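Local coordinates for protein pyruvate synthase subunit PorC (PDB 2RAA) that forms the gamma subunit of pyruvate synthase, the heterotetramer that converts pyruvate and coenzyme A to acetyl-CoA and carbon dioxide while reducing ferredoxin, at residues Q37-A42 and E167-R172; N150-G155 and K190-R195; L157-G162 and R195-V200; R172-F177 and E184-N189. One frame throughout, in Å; residues are numbered along the deposited sequence.

Contact 1: residues Q37-A42 and E167-R172; sequences QMLAEA and EAIEKR
Glu41 OE1 and Arg172 NH1 meet at 2.7 Å in a salt bridge that joins helix 32-45 to helix 166-176. The bridge rests on one nitrogen and one oxygen: Glu41 OE2 stays 4.2 Å from NH1, and the carboxylate and guanidinium planes are turned 54° apart, so this is not the flat, two-pronged pairing of the two groups. Instead the carboxylate carbon lies above one face of the guanidinium, displaced toward its rim. The glutamate runs extended beyond CG, while the arginine chain bends at chi2 and chi3 and crosses its partner obliquely, bringing Arg172 CD to 3.6 Å from Glu41 CB. Arg172 NE has a second acidic partner one turn further along helix 32-45, Glu45, so a single guanidinium holds two carboxylates of the same helix and its charge is probably well balanced.

Beside the salt bridge the packing is apolar. Ala42 is the point where the backbones come nearest, its CA 5.3 Å from that of Ala168, and its methyl group sits 3.9 Å from Ile169 CG1. Ile169 has CG2 anti to its backbone N (chi1 -66° for CG1), and this methyl reaches the selenium of Met38, a selenomethionine, at 4.2 Å. The short helix axes cross at 111°, 8.9 Å apart at their closest. Deeper in, Leu154 and Val158 of helix 150-161 pack on Ile169, Leu193 of helix 183-199 touches the same side chain, and Leu39 leans on strand 64-72 through Asn69 and Ile71.

Contact 2: residues N150-G155 and K190-R195; sequences NTPMLG and KRALRR
The axes of 150-155 and 190-195 come within 6.9 Å at an angle of 45°, close enough to put the CA atoms of Pro152 and Leu193 only 4.6 Å apart. Gly155 packs closely against Leu193. Its CA faces the carbonyl oxygen of Leu193 at 3.5 Å, and the CA-H points at that oxygen almost straight, with 168° at the hydrogen. With no side chain in the way, the glycine backbone comes right up to that oxygen. Leu193 CD1 also presses against Gly155 N, at 3.2 Å, and touches Leu154 CB. The leucine has CG anti to its backbone N, which brings CG to 4.0 Å from Gly155 CA, and chi2 (82°) then turns CD1 onto the glycine backbone.

Such a glycine, bringing two helix backbones together with CA-H...O contacts, is a familiar way of packing helices closely. Here it joins the first and third of three successive helices, 150-161 and 183-199, in the C-terminal part of the chain. Thr151 meets Leu193 at about a right angle: its methyl CG2, anti to the backbone N, lies 3.6 Å from Leu193 CB. Pro152 puts CG 4.2 Å from Ala192 CB, and its CA lies near Ala192 O in a more bent CA-H...O contact. Beyond the pair, Ile169 of helix 166-176 packs on both Leu154 and Leu193, while Ala136 and Ile139 of helix 136-143 cover Pro152.

Contact 3: residues L157-G162 and R195-V200; sequences LVRVTG and RGYEEV
Tyr197 is the first residue of 195-200 to meet the other helix, and it does so with both its ring and its backbone. With CG anti to the backbone N (chi1 178°), the ring is carried out to Arg159. Over the centre of one face of the ring lies Arg159 CD, 3.5 Å from the centroid, in a CH-pi contact made by the aliphatic part of the arginine. Arg159 CB also touches that face, toward CD2, whereas Val158 CG1 comes up at the ring's edge, 4.0 Å from CE2. The two long side chains cross at about a right angle, and a bend at chi2 (75°) of Arg159 turns CD onto the ring. Arg159 NH1 donates to Tyr197 O at 2.9 Å, with the carbonyl oxygen tilted 23° out of the guanidinium plane.

Glu198 adds its own carbonyl: the same NH1 reaches Glu198 O at 3.2 Å in a weak, more bent bond. Both carbonyls belong to the last turn of helix 183-199, where a positive charge would be expected to suit the helix dipole. Val200, the first residue to leave the helix, packs CG1 at 3.5 Å on Arg159 CG and CG2 at 3.9 Å on Val160 CG1, while Leu111 of strand 109-113 touches it from the sheet. The arrangement is a C-terminal helix end bound by an arginine from the neighbouring helix, within an alpha/beta domain whose helices pack against a mixed sheet.

Contact 4: residues R172-F177 and E184-N189; sequences RIEKMF and EVIDAN
Helix segments 172-176 and 184-189 run roughly antiparallel, at 148°, with their axes 9.6 Å apart and the CA atoms of Glu174 and Ile186 the nearest pair. They are the facing ends of two successive helices linked by a short connection, an alpha-alpha hairpin. Phe177, at the end of the first segment, bridges the space between them. Its CB presses on Ile186 CG1 at 3.4 Å, and the two side chains slide past each other in opposite directions. CG of the phenylalanine, anti to its carbonyl carbon (chi1 -68°), lies 4.0 Å from the same Ile186 CG1; further out, the ring tip CZ lies 3.7 Å from Asn189 OD1, with ring and amide planes 44° apart, and CE1 touches Val185 CG1.

The Asn189 amide is fixed from its own helix: ND2 donates to Val185 O at 2.6 Å, nearly straight and almost in the amide plane. That oxygen also takes the backbone N-H of Asn189, and the two donors approach it from opposite faces of its carbonyl plane. Ile173 packs a turn earlier, CG2 lying 3.8 Å from Asn189 CB and CD1 3.7 Å from Asn189 O. Phe181, in the connection, meets the Phe177 ring edge-to-face, and Glu174 forms a salt bridge with Lys190, the next residue after Asn189. Across the two segments the contact is therefore van der Waals packing, in which the asparagine amide, its ND2 satisfied and its rotation fixed by Val185 O, lies obliquely against the ring.

The four contacts follow the helices 150-161, 166-176 and 183-199, with helix 32-45 joining at contact 1. Contacts 2 and 3 are successive parts of one helix pair, their centres about 8 Å apart, and share Arg195. Contacts 1 and 4 sit along helix 166-176, sharing Arg172, with centres about 11 Å apart. The two pairs meet where Ile169 CG2 of contact 1 packs on Leu193 CD2 of contact 2 at 3.7 Å, and where Lys190 NZ of contact 2 forms a salt bridge with Glu174 OE2 of contact 4. Contacts 3 and 4 do not touch: their centres are about 18 Å apart, toward different ends of helix 183-199.

Contact 1: residues Q37-A42 and E167-R172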
loop_
_atom_site.group_PDB
_atom_site.type_symbol
_atom_site.label_atom_id
_atom_site.label_comp_id
_atom_site.label_asym_id
_atom_site.label_seq_id
_atom_site.Cartn_x
_atom_site.Cartn_y
_atom_site.Cartn_z
ATOM N N GLN A 37 -6.476 5.415 -4.420
ATOM C CA GLN A 37 -7.614 5.533 -5.327
ATOM C C GLN A 37 -7.918 4.230 -5.998
ATOM O O GLN A 37 -9.062 3.794 -6.022
ATOM C CB GLN A 37 -7.381 6.597 -6.399
ATOM C CG GLN A 37 -7.667 8.025 -5.913
ATOM C CD GLN A 37 -9.162 8.289 -5.806
ATOM O OE1 GLN A 37 -9.882 8.303 -6.831
ATOM N NE2 GLN A 37 -9.649 8.484 -4.567
HETATM N N MSE A 38 -6.878 3.595 -6.512
HETATM C CA MSE A 38 -6.995 2.370 -7.304
HETATM C C MSE A 38 -7.581 1.214 -6.521
HETATM O O MSE A 38 -8.376 0.411 -7.025
HETATM C CB MSE A 38 -5.595 1.996 -7.809
HETATM C CG MSE A 38 -5.597 1.178 -9.068
HETATM SE SE MSE A 38 -3.813 0.710 -9.673
HETATM C CE MSE A 38 -2.681 2.214 -9.065
ATOM N N LEU A 39 -7.191 1.142 -5.257
ATOM C CA LEU A 39 -7.677 0.109 -4.405
ATOM C C LEU A 39 -9.170 0.374 -4.247
ATOM O O LEU A 39 -9.992 -0.495 -4.500
ATOM C CB LEU A 39 -6.950 0.178 -3.074
ATOM C CG LEU A 39 -7.516 -0.733 -2.016
ATOM C CD1 LEU A 39 -7.534 -2.172 -2.542
ATOM C CD2 LEU A 39 -6.667 -0.568 -0.771
ATOM N N ALA A 40 -9.506 1.610 -3.872
ATOM C CA ALA A 40 -10.902 2.028 -3.720
ATOM C C ALA A 40 -11.670 1.703 -5.005
ATOM O O ALA A 40 -12.714 1.040 -4.986
ATOM C CB ALA A 40 -10.986 3.561 -3.372
ATOM N N GLU A 41 -11.142 2.150 -6.127
ATOM C CA GLU A 41 -11.803 1.850 -7.424
ATOM C C GLU A 41 -12.029 0.370 -7.642
ATOM O O GLU A 41 -13.089 -0.023 -8.113
ATOM C CB GLU A 41 -11.066 2.517 -8.582
ATOM C CG GLU A 41 -11.584 3.916 -8.802
ATOM C CD GLU A 41 -10.645 4.836 -9.540
ATOM O OE1 GLU A 41 -9.618 4.361 -10.095
ATOM O OE2 GLU A 41 -10.956 6.058 -9.542
ATOM N N ALA A 42 -11.081 -0.462 -7.236
ATOM C CA ALA A 42 -11.226 -1.928 -7.345
ATOM C C ALA A 42 -12.371 -2.457 -6.519
ATOM O O ALA A 42 -13.135 -3.320 -6.968
ATOM C CB ALA A 42 -9.976 -2.579 -6.875
ATOM N N GLU A 167 -7.084 -9.829 -9.325
ATOM C CA GLU A 167 -7.692 -9.612 -10.644
ATOM C C GLU A 167 -8.437 -8.252 -10.690
ATOM O O GLU A 167 -8.437 -7.570 -11.716
ATOM C CB GLU A 167 -8.658 -10.778 -10.979
ATOM C CG GLU A 167 -8.292 -12.111 -10.298
ATOM N N ALA A 168 -9.071 -7.859 -9.592
ATOM C CA ALA A 168 -9.790 -6.573 -9.542
ATOM C C ALA A 168 -8.862 -5.358 -9.765
ATOM O O ALA A 168 -9.259 -4.364 -10.359
ATOM C CB ALA A 168 -10.522 -6.428 -8.221
ATOM N N ILE A 169 -7.644 -5.448 -9.267
ATOM C CA ILE A 169 -6.677 -4.368 -9.424
ATOM C C ILE A 169 -6.084 -4.435 -10.794
ATOM O O ILE A 169 -5.857 -3.418 -11.407
ATOM C CB ILE A 169 -5.620 -4.366 -8.316
ATOM C CG1 ILE A 169 -6.326 -4.035 -7.004
ATOM C CG2 ILE A 169 -4.485 -3.295 -8.596
ATOM C CD1 ILE A 169 -5.473 -4.167 -5.846
ATOM N N GLU A 170 -5.906 -5.641 -11.308
ATOM C CA GLU A 170 -5.452 -5.796 -12.652
ATOM C C GLU A 170 -6.456 -5.213 -13.626
ATOM O O GLU A 170 -6.067 -4.497 -14.546
ATOM C CB GLU A 170 -5.179 -7.258 -12.939
ATOM C CG GLU A 170 -3.983 -7.791 -12.150
ATOM C CD GLU A 170 -3.702 -9.271 -12.411
ATOM O OE1 GLU A 170 -4.344 -9.853 -13.322
ATOM O OE2 GLU A 170 -2.833 -9.841 -11.704
ATOM N N LYS A 171 -7.743 -5.500 -13.433
ATOM C CA LYS A 171 -8.808 -4.935 -14.297
ATOM C C LYS A 171 -8.697 -3.404 -14.291
ATOM O O LYS A 171 -8.760 -2.750 -15.334
ATOM C CB LYS A 171 -10.228 -5.401 -13.875
ATOM C CG LYS A 171 -10.644 -6.811 -14.407
ATOM N N ARG A 172 -8.490 -2.853 -13.103
ATOM C CA ARG A 172 -8.242 -1.428 -12.941
ATOM C C ARG A 172 -6.969 -0.934 -13.622
ATOM O O ARG A 172 -6.964 0.146 -14.216
ATOM C CB ARG A 172 -8.271 -1.054 -11.443
ATOM C CG ARG A 172 -9.619 -0.488 -11.066
ATOM C CD ARG A 172 -9.601 0.970 -11.486
ATOM N NE ARG A 172 -10.801 1.430 -12.167
ATOM C CZ ARG A 172 -10.895 2.640 -12.725
ATOM N NH1 ARG A 172 -9.872 3.513 -12.678
ATOM N NH2 ARG A 172 -12.011 2.992 -13.335
#

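Contact 2: residues N150-G155 and K190-R195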
loop_
_atom_site.group_PDB
_atom_site.type_symbol
_atom_site.label_atom_id
_atom_site.label_comp_id
_atom_site.label_asym_id
_atom_site.label_seq_id
_atom_site.Cartn_x
_atom_site.Cartn_y
_atom_site.Cartn_z
ATOM N N ASN A 150 4.436 2.228 -5.649
ATOM C CA ASN A 150 3.056 2.131 -5.290
ATOM C C ASN A 150 2.355 0.887 -5.804
ATOM O O ASN A 150 1.601 0.314 -5.050
ATOM C CB ASN A 150 2.312 3.446 -5.585
ATOM C CG ASN A 150 2.286 3.826 -7.068
ATOM O OD1 ASN A 150 3.092 3.348 -7.874
ATOM N ND2 ASN A 150 1.336 4.696 -7.429
ATOM N N THR A 151 2.644 0.424 -7.028
ATOM C CA THR A 151 1.939 -0.747 -7.569
ATOM C C THR A 151 2.365 -2.048 -6.904
ATOM O O THR A 151 1.510 -2.865 -6.527
ATOM C CB THR A 151 2.012 -0.840 -9.087
ATOM O OG1 THR A 151 1.428 0.338 -9.650
ATOM C CG2 THR A 151 1.208 -2.067 -9.624
ATOM N N PRO A 152 3.671 -2.272 -6.745
ATOM C CA PRO A 152 4.014 -3.448 -5.947
ATOM C C PRO A 152 3.505 -3.376 -4.510
ATOM O O PRO A 152 3.167 -4.407 -3.919
ATOM C CB PRO A 152 5.545 -3.461 -5.990
ATOM C CG PRO A 152 5.902 -2.714 -7.249
ATOM C CD PRO A 152 4.873 -1.599 -7.277
HETATM N N MSE A 153 3.441 -2.189 -3.919
HETATM C CA MSE A 153 2.899 -2.083 -2.554
HETATM C C MSE A 153 1.412 -2.467 -2.549
HETATM O O MSE A 153 0.913 -3.138 -1.629
HETATM C CB MSE A 153 3.125 -0.705 -1.969
HETATM C CG MSE A 153 4.576 -0.416 -1.657
HETATM SE SE MSE A 153 5.358 -1.554 -0.326
HETATM C CE MSE A 153 4.681 -0.620 1.304
ATOM N N LEU A 154 0.696 -2.068 -3.588
ATOM C CA LEU A 154 -0.684 -2.533 -3.709
ATOM C C LEU A 154 -0.773 -4.028 -3.764
ATOM O O LEU A 154 -1.631 -4.624 -3.136
ATOM C CB LEU A 154 -1.315 -1.994 -4.983
ATOM C CG LEU A 154 -2.320 -0.900 -4.813
ATOM C CD1 LEU A 154 -2.751 -0.537 -6.193
ATOM C CD2 LEU A 154 -3.455 -1.475 -3.991
ATOM N N GLY A 155 0.046 -4.649 -4.593
ATOM C CA GLY A 155 0.029 -6.105 -4.698
ATOM C C GLY A 155 0.369 -6.775 -3.384
ATOM O O GLY A 155 -0.294 -7.717 -2.941
ATOM N N LYS A 190 1.162 -4.782 -14.564
ATOM C CA LYS A 190 0.478 -5.921 -13.936
ATOM C C LYS A 190 1.513 -6.835 -13.340
ATOM O O LYS A 190 1.273 -7.424 -12.295
ATOM C CB LYS A 190 -0.437 -6.693 -14.917
ATOM C CG LYS A 190 -1.387 -5.769 -15.723
ATOM C CD LYS A 190 -2.800 -6.289 -15.931
ATOM C CE LYS A 190 -2.967 -7.171 -17.137
ATOM N NZ LYS A 190 -4.432 -7.421 -17.330
ATOM N N ARG A 191 2.659 -6.965 -14.013
ATOM C CA ARG A 191 3.763 -7.743 -13.462
ATOM C C ARG A 191 4.268 -7.110 -12.182
ATOM O O ARG A 191 4.613 -7.797 -11.251
ATOM C CB ARG A 191 4.916 -7.836 -14.430
ATOM C CG ARG A 191 4.693 -8.789 -15.561
ATOM C CD ARG A 191 6.014 -9.056 -16.282
ATOM N NE ARG A 191 6.408 -7.973 -17.189
ATOM C CZ ARG A 191 5.939 -7.836 -18.427
ATOM N NH1 ARG A 191 5.048 -8.697 -18.907
ATOM N NH2 ARG A 191 6.351 -6.829 -19.187
ATOM N N ALA A 192 4.340 -5.792 -12.153
ATOM C CA ALA A 192 4.792 -5.091 -10.952
ATOM C C ALA A 192 3.827 -5.401 -9.800
ATOM O O ALA A 192 4.251 -5.675 -8.680
ATOM C CB ALA A 192 4.917 -3.584 -11.224
ATOM N N LEU A 193 2.524 -5.428 -10.088
ATOM C CA LEU A 193 1.540 -5.733 -9.050
ATOM C C LEU A 193 1.722 -7.181 -8.572
ATOM O O LEU A 193 1.870 -7.415 -7.391
ATOM C CB LEU A 193 0.117 -5.459 -9.533
ATOM C CG LEU A 193 -1.006 -5.825 -8.548
ATOM C CD1 LEU A 193 -1.272 -4.735 -7.460
ATOM C CD2 LEU A 193 -2.236 -6.100 -9.346
ATOM N N ARG A 194 1.773 -8.122 -9.515
ATOM C CA ARG A 194 1.958 -9.527 -9.214
ATOM C C ARG A 194 3.222 -9.808 -8.410
ATOM O O ARG A 194 3.160 -10.561 -7.448
ATOM C CB ARG A 194 2.000 -10.345 -10.496
ATOM C CG ARG A 194 0.680 -10.393 -11.275
ATOM C CD ARG A 194 0.726 -11.494 -12.341
ATOM N NE ARG A 194 0.001 -11.155 -13.575
ATOM C CZ ARG A 194 0.562 -10.884 -14.765
ATOM N NH1 ARG A 194 1.888 -10.904 -14.944
ATOM N NH2 ARG A 194 -0.221 -10.600 -15.807
ATOM N N ARG A 195 4.364 -9.237 -8.818
ATOM C CA ARG A 195 5.591 -9.454 -8.092
ATOM C C ARG A 195 5.573 -8.889 -6.664
ATOM O O ARG A 195 6.243 -9.443 -5.786
ATOM C CB ARG A 195 6.831 -8.964 -8.885
ATOM C CG ARG A 195 7.359 -10.010 -9.926
ATOM C CD ARG A 195 8.754 -9.624 -10.443
ATOM N NE ARG A 195 9.778 -9.583 -9.373
ATOM C CZ ARG A 195 10.941 -8.923 -9.454
ATOM N NH1 ARG A 195 11.213 -8.220 -10.542
ATOM N NH2 ARG A 195 11.814 -8.919 -8.432
#

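Contact 3: residues L157-G162 and R195-V200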
loop_
_atom_site.group_PDB
_atom_site.type_symbol
_atom_site.label_atom_id
_atom_site.label_comp_id
_atom_site.label_asym_id
_atom_site.label_seq_id
_atom_site.Cartn_x
_atom_site.Cartn_y
_atom_site.Cartn_z
ATOM N N LEU A 157 -0.146 -5.472 -0.519
ATOM C CA LEU A 157 -1.324 -5.226 0.326
ATOM C C LEU A 157 -2.423 -6.245 0.143
ATOM O O LEU A 157 -3.040 -6.713 1.115
ATOM C CB LEU A 157 -1.901 -3.859 -0.016
ATOM C CG LEU A 157 -3.001 -3.293 0.888
ATOM C CD1 LEU A 157 -2.603 -3.239 2.382
ATOM C CD2 LEU A 157 -3.324 -1.956 0.319
ATOM N N VAL A 158 -2.720 -6.512 -1.123
ATOM C CA VAL A 158 -3.742 -7.453 -1.481
ATOM C C VAL A 158 -3.347 -8.815 -0.964
ATOM O O VAL A 158 -4.157 -9.524 -0.392
ATOM C CB VAL A 158 -3.943 -7.466 -2.988
ATOM C CG1 VAL A 158 -4.659 -8.771 -3.436
ATOM C CG2 VAL A 158 -4.682 -6.195 -3.387
ATOM N N ARG A 159 -2.082 -9.164 -1.144
ATOM C CA ARG A 159 -1.563 -10.412 -0.629
ATOM C C ARG A 159 -1.712 -10.535 0.894
ATOM O O ARG A 159 -2.310 -11.512 1.365
ATOM C CB ARG A 159 -0.133 -10.605 -1.080
ATOM C CG ARG A 159 0.586 -11.830 -0.548
ATOM C CD ARG A 159 0.141 -13.116 -1.228
ATOM N NE ARG A 159 0.799 -14.249 -0.598
ATOM C CZ ARG A 159 2.002 -14.727 -0.913
ATOM N NH1 ARG A 159 2.733 -14.208 -1.893
ATOM N NH2 ARG A 159 2.482 -15.754 -0.233
ATOM N N VAL A 160 -1.256 -9.565 1.681
ATOM C CA VAL A 160 -1.311 -9.731 3.166
ATOM C C VAL A 160 -2.634 -9.470 3.844
ATOM O O VAL A 160 -2.799 -9.841 4.997
ATOM C CB VAL A 160 -0.264 -8.875 3.896
ATOM C CG1 VAL A 160 1.084 -9.094 3.262
ATOM C CG2 VAL A 160 -0.677 -7.350 3.897
ATOM N N THR A 161 -3.576 -8.830 3.163
ATOM C CA THR A 161 -4.898 -8.572 3.738
ATOM C C THR A 161 -6.034 -9.318 3.053
ATOM O O THR A 161 -7.106 -9.436 3.606
ATOM C CB THR A 161 -5.294 -7.078 3.588
ATOM O OG1 THR A 161 -5.361 -6.744 2.192
ATOM C CG2 THR A 161 -4.327 -6.155 4.301
ATOM N N GLY A 162 -5.843 -9.731 1.811
ATOM C CA GLY A 162 -6.954 -10.308 1.037
ATOM C C GLY A 162 -8.122 -9.358 0.831
ATOM O O GLY A 162 -9.212 -9.802 0.523
ATOM N N ARG A 195 4.364 -9.237 -8.818
ATOM C CA ARG A 195 5.591 -9.454 -8.092
ATOM C C ARG A 195 5.573 -8.889 -6.664
ATOM O O ARG A 195 6.243 -9.443 -5.786
ATOM C CB ARG A 195 6.831 -8.964 -8.885
ATOM C CG ARG A 195 7.359 -10.010 -9.926
ATOM C CD ARG A 195 8.754 -9.624 -10.443
ATOM N NE ARG A 195 9.778 -9.583 -9.373
ATOM C CZ ARG A 195 10.941 -8.923 -9.454
ATOM N NH1 ARG A 195 11.213 -8.220 -10.542
ATOM N NH2 ARG A 195 11.814 -8.919 -8.432
ATOM N N GLY A 196 4.863 -7.786 -6.396
ATOM C CA GLY A 196 4.717 -7.337 -4.992
ATOM C C GLY A 196 3.818 -8.346 -4.242
ATOM O O GLY A 196 4.017 -8.639 -3.061
ATOM N N TYR A 197 2.820 -8.864 -4.929
ATOM C CA TYR A 197 1.907 -9.870 -4.341
ATOM C C TYR A 197 2.702 -11.094 -3.931
ATOM O O TYR A 197 2.670 -11.480 -2.772
ATOM C CB TYR A 197 0.829 -10.260 -5.336
ATOM C CG TYR A 197 -0.145 -11.319 -4.863
ATOM C CD1 TYR A 197 0.145 -12.656 -5.022
ATOM C CD2 TYR A 197 -1.363 -10.976 -4.303
ATOM C CE1 TYR A 197 -0.740 -13.649 -4.630
ATOM C CE2 TYR A 197 -2.267 -11.956 -3.894
ATOM C CZ TYR A 197 -1.941 -13.306 -4.056
ATOM O OH TYR A 197 -2.814 -14.334 -3.663
ATOM N N GLU A 198 3.479 -11.637 -4.871
ATOM C CA GLU A 198 4.322 -12.824 -4.647
ATOM C C GLU A 198 5.445 -12.681 -3.642
ATOM O O GLU A 198 5.678 -13.584 -2.847
ATOM C CB GLU A 198 4.955 -13.237 -5.968
ATOM C CG GLU A 198 3.965 -13.867 -6.923
ATOM C CD GLU A 198 4.388 -13.825 -8.373
ATOM O OE1 GLU A 198 5.569 -13.479 -8.704
ATOM O OE2 GLU A 198 3.492 -14.144 -9.189
ATOM N N GLU A 199 6.146 -11.547 -3.680
ATOM C CA GLU A 199 7.378 -11.397 -2.933
ATOM C C GLU A 199 7.318 -10.811 -1.534
ATOM O O GLU A 199 8.296 -10.856 -0.821
ATOM C CB GLU A 199 8.380 -10.658 -3.812
ATOM C CG GLU A 199 9.094 -11.652 -4.739
ATOM C CD GLU A 199 9.307 -11.158 -6.151
ATOM O OE1 GLU A 199 9.977 -10.103 -6.329
ATOM O OE2 GLU A 199 8.821 -11.862 -7.081
ATOM N N VAL A 200 6.185 -10.279 -1.114
ATOM C CA VAL A 200 6.111 -9.703 0.223
ATOM C C VAL A 200 6.408 -10.803 1.261
ATOM O O VAL A 200 5.956 -11.927 1.084
ATOM C CB VAL A 200 4.725 -9.090 0.482
ATOM C CG1 VAL A 200 3.597 -10.151 0.281
ATOM C CG2 VAL A 200 4.674 -8.436 1.880
#

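Contact 4: residues R172-F177 and E184-N189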
loop_
_atom_site.group_PDB
_atom_site.type_symbol
_atom_site.label_atom_id
_atom_site.label_comp_id
_atom_site.label_asym_id
_atom_site.label_seq_id
_atom_site.Cartn_x
_atom_site.Cartn_y
_atom_site.Cartn_z
ATOM N N ARG A 172 -8.490 -2.853 -13.103
ATOM C CA ARG A 172 -8.242 -1.428 -12.941
ATOM C C ARG A 172 -6.969 -0.934 -13.622
ATOM O O ARG A 172 -6.964 0.146 -14.216
ATOM C CB ARG A 172 -8.271 -1.054 -11.443
ATOM C CG ARG A 172 -9.619 -0.488 -11.066
ATOM C CD ARG A 172 -9.601 0.970 -11.486
ATOM N NE ARG A 172 -10.801 1.430 -12.167
ATOM C CZ ARG A 172 -10.895 2.640 -12.725
ATOM N NH1 ARG A 172 -9.872 3.513 -12.678
ATOM N NH2 ARG A 172 -12.011 2.992 -13.335
ATOM N N ILE A 173 -5.889 -1.706 -13.558
ATOM C CA ILE A 173 -4.676 -1.344 -14.304
ATOM C C ILE A 173 -5.003 -1.283 -15.798
ATOM O O ILE A 173 -4.611 -0.335 -16.464
ATOM C CB ILE A 173 -3.498 -2.295 -13.998
ATOM C CG1 ILE A 173 -3.004 -2.063 -12.561
ATOM C CG2 ILE A 173 -2.343 -2.073 -14.968
ATOM C CD1 ILE A 173 -1.941 -3.073 -12.113
ATOM N N GLU A 174 -5.761 -2.259 -16.296
ATOM C CA GLU A 174 -6.215 -2.275 -17.702
ATOM C C GLU A 174 -6.951 -0.980 -18.070
ATOM O O GLU A 174 -6.628 -0.347 -19.063
ATOM C CB GLU A 174 -7.122 -3.485 -17.973
ATOM C CG GLU A 174 -6.414 -4.869 -17.958
ATOM C CD GLU A 174 -7.387 -6.094 -17.800
ATOM O OE1 GLU A 174 -8.633 -5.935 -17.935
ATOM O OE2 GLU A 174 -6.895 -7.229 -17.530
ATOM N N LYS A 175 -7.898 -0.557 -17.236
ATOM C CA LYS A 175 -8.694 0.655 -17.512
ATOM C C LYS A 175 -7.937 1.996 -17.417
ATOM O O LYS A 175 -8.303 2.937 -18.099
ATOM C CB LYS A 175 -9.965 0.711 -16.630
ATOM C CG LYS A 175 -11.105 -0.247 -17.043
HETATM N N MSE A 176 -6.898 2.107 -16.597
HETATM C CA MSE A 176 -6.178 3.377 -16.480
HETATM C C MSE A 176 -5.241 3.648 -17.670
HETATM O O MSE A 176 -4.751 4.770 -17.841
HETATM C CB MSE A 176 -5.400 3.415 -15.164
HETATM C CG MSE A 176 -6.291 3.310 -13.935
HETATM SE SE MSE A 176 -5.258 2.999 -12.325
HETATM C CE MSE A 176 -4.915 4.929 -11.736
ATOM N N PHE A 177 -5.003 2.632 -18.502
ATOM C CA PHE A 177 -4.091 2.776 -19.651
ATOM C C PHE A 177 -4.809 2.702 -21.007
ATOM O O PHE A 177 -5.597 1.794 -21.267
ATOM C CB PHE A 177 -2.944 1.737 -19.555
ATOM C CG PHE A 177 -1.967 1.980 -18.395
ATOM C CD1 PHE A 177 -0.910 2.869 -18.518
ATOM C CD2 PHE A 177 -2.110 1.306 -17.183
ATOM C CE1 PHE A 177 -0.036 3.088 -17.452
ATOM C CE2 PHE A 177 -1.232 1.522 -16.119
ATOM C CZ PHE A 177 -0.207 2.412 -16.255
ATOM N N GLU A 184 2.042 -3.550 -23.804
ATOM C CA GLU A 184 3.360 -3.690 -23.210
ATOM C C GLU A 184 3.441 -2.984 -21.858
ATOM O O GLU A 184 3.817 -3.588 -20.858
ATOM C CB GLU A 184 4.389 -3.088 -24.162
ATOM C CG GLU A 184 5.802 -3.036 -23.634
ATOM C CD GLU A 184 6.696 -2.115 -24.473
ATOM O OE1 GLU A 184 6.302 -1.716 -25.605
ATOM O OE2 GLU A 184 7.804 -1.788 -23.985
ATOM N N VAL A 185 3.080 -1.706 -21.840
ATOM C CA VAL A 185 3.137 -0.926 -20.612
ATOM C C VAL A 185 2.104 -1.403 -19.578
ATOM O O VAL A 185 2.382 -1.423 -18.375
ATOM C CB VAL A 185 2.977 0.572 -20.886
ATOM C CG1 VAL A 185 3.017 1.364 -19.588
ATOM C CG2 VAL A 185 4.089 1.026 -21.799
ATOM N N ILE A 186 0.930 -1.799 -20.052
ATOM C CA ILE A 186 -0.086 -2.375 -19.188
ATOM C C ILE A 186 0.440 -3.635 -18.530
ATOM O O ILE A 186 0.350 -3.792 -17.315
ATOM C CB ILE A 186 -1.390 -2.719 -19.952
ATOM C CG1 ILE A 186 -2.052 -1.433 -20.448
ATOM C CG2 ILE A 186 -2.380 -3.478 -19.049
ATOM C CD1 ILE A 186 -3.430 -1.637 -21.084
ATOM N N ASP A 187 1.014 -4.523 -19.326
ATOM C CA ASP A 187 1.488 -5.802 -18.801
ATOM C C ASP A 187 2.604 -5.603 -17.791
ATOM O O ASP A 187 2.672 -6.312 -16.786
ATOM C CB ASP A 187 1.934 -6.725 -19.937
ATOM C CG ASP A 187 0.793 -7.056 -20.911
ATOM O OD1 ASP A 187 -0.362 -7.279 -20.468
ATOM O OD2 ASP A 187 1.071 -7.105 -22.125
ATOM N N ALA A 188 3.457 -4.624 -18.053
ATOM C CA ALA A 188 4.569 -4.328 -17.165
ATOM C C ALA A 188 4.027 -3.927 -15.807
ATOM O O ALA A 188 4.557 -4.346 -14.768
ATOM C CB ALA A 188 5.444 -3.216 -17.744
ATOM N N ASN A 189 2.971 -3.118 -15.814
ATOM C CA ASN A 189 2.388 -2.676 -14.553
ATOM C C ASN A 189 1.712 -3.836 -13.812
ATOM O O ASN A 189 1.693 -3.882 -12.562
ATOM C CB ASN A 189 1.417 -1.519 -14.771
ATOM C CG ASN A 189 2.128 -0.201 -15.006
ATOM O OD1 ASN A 189 2.236 0.623 -14.095
ATOM N ND2 ASN A 189 2.641 0.001 -16.225
#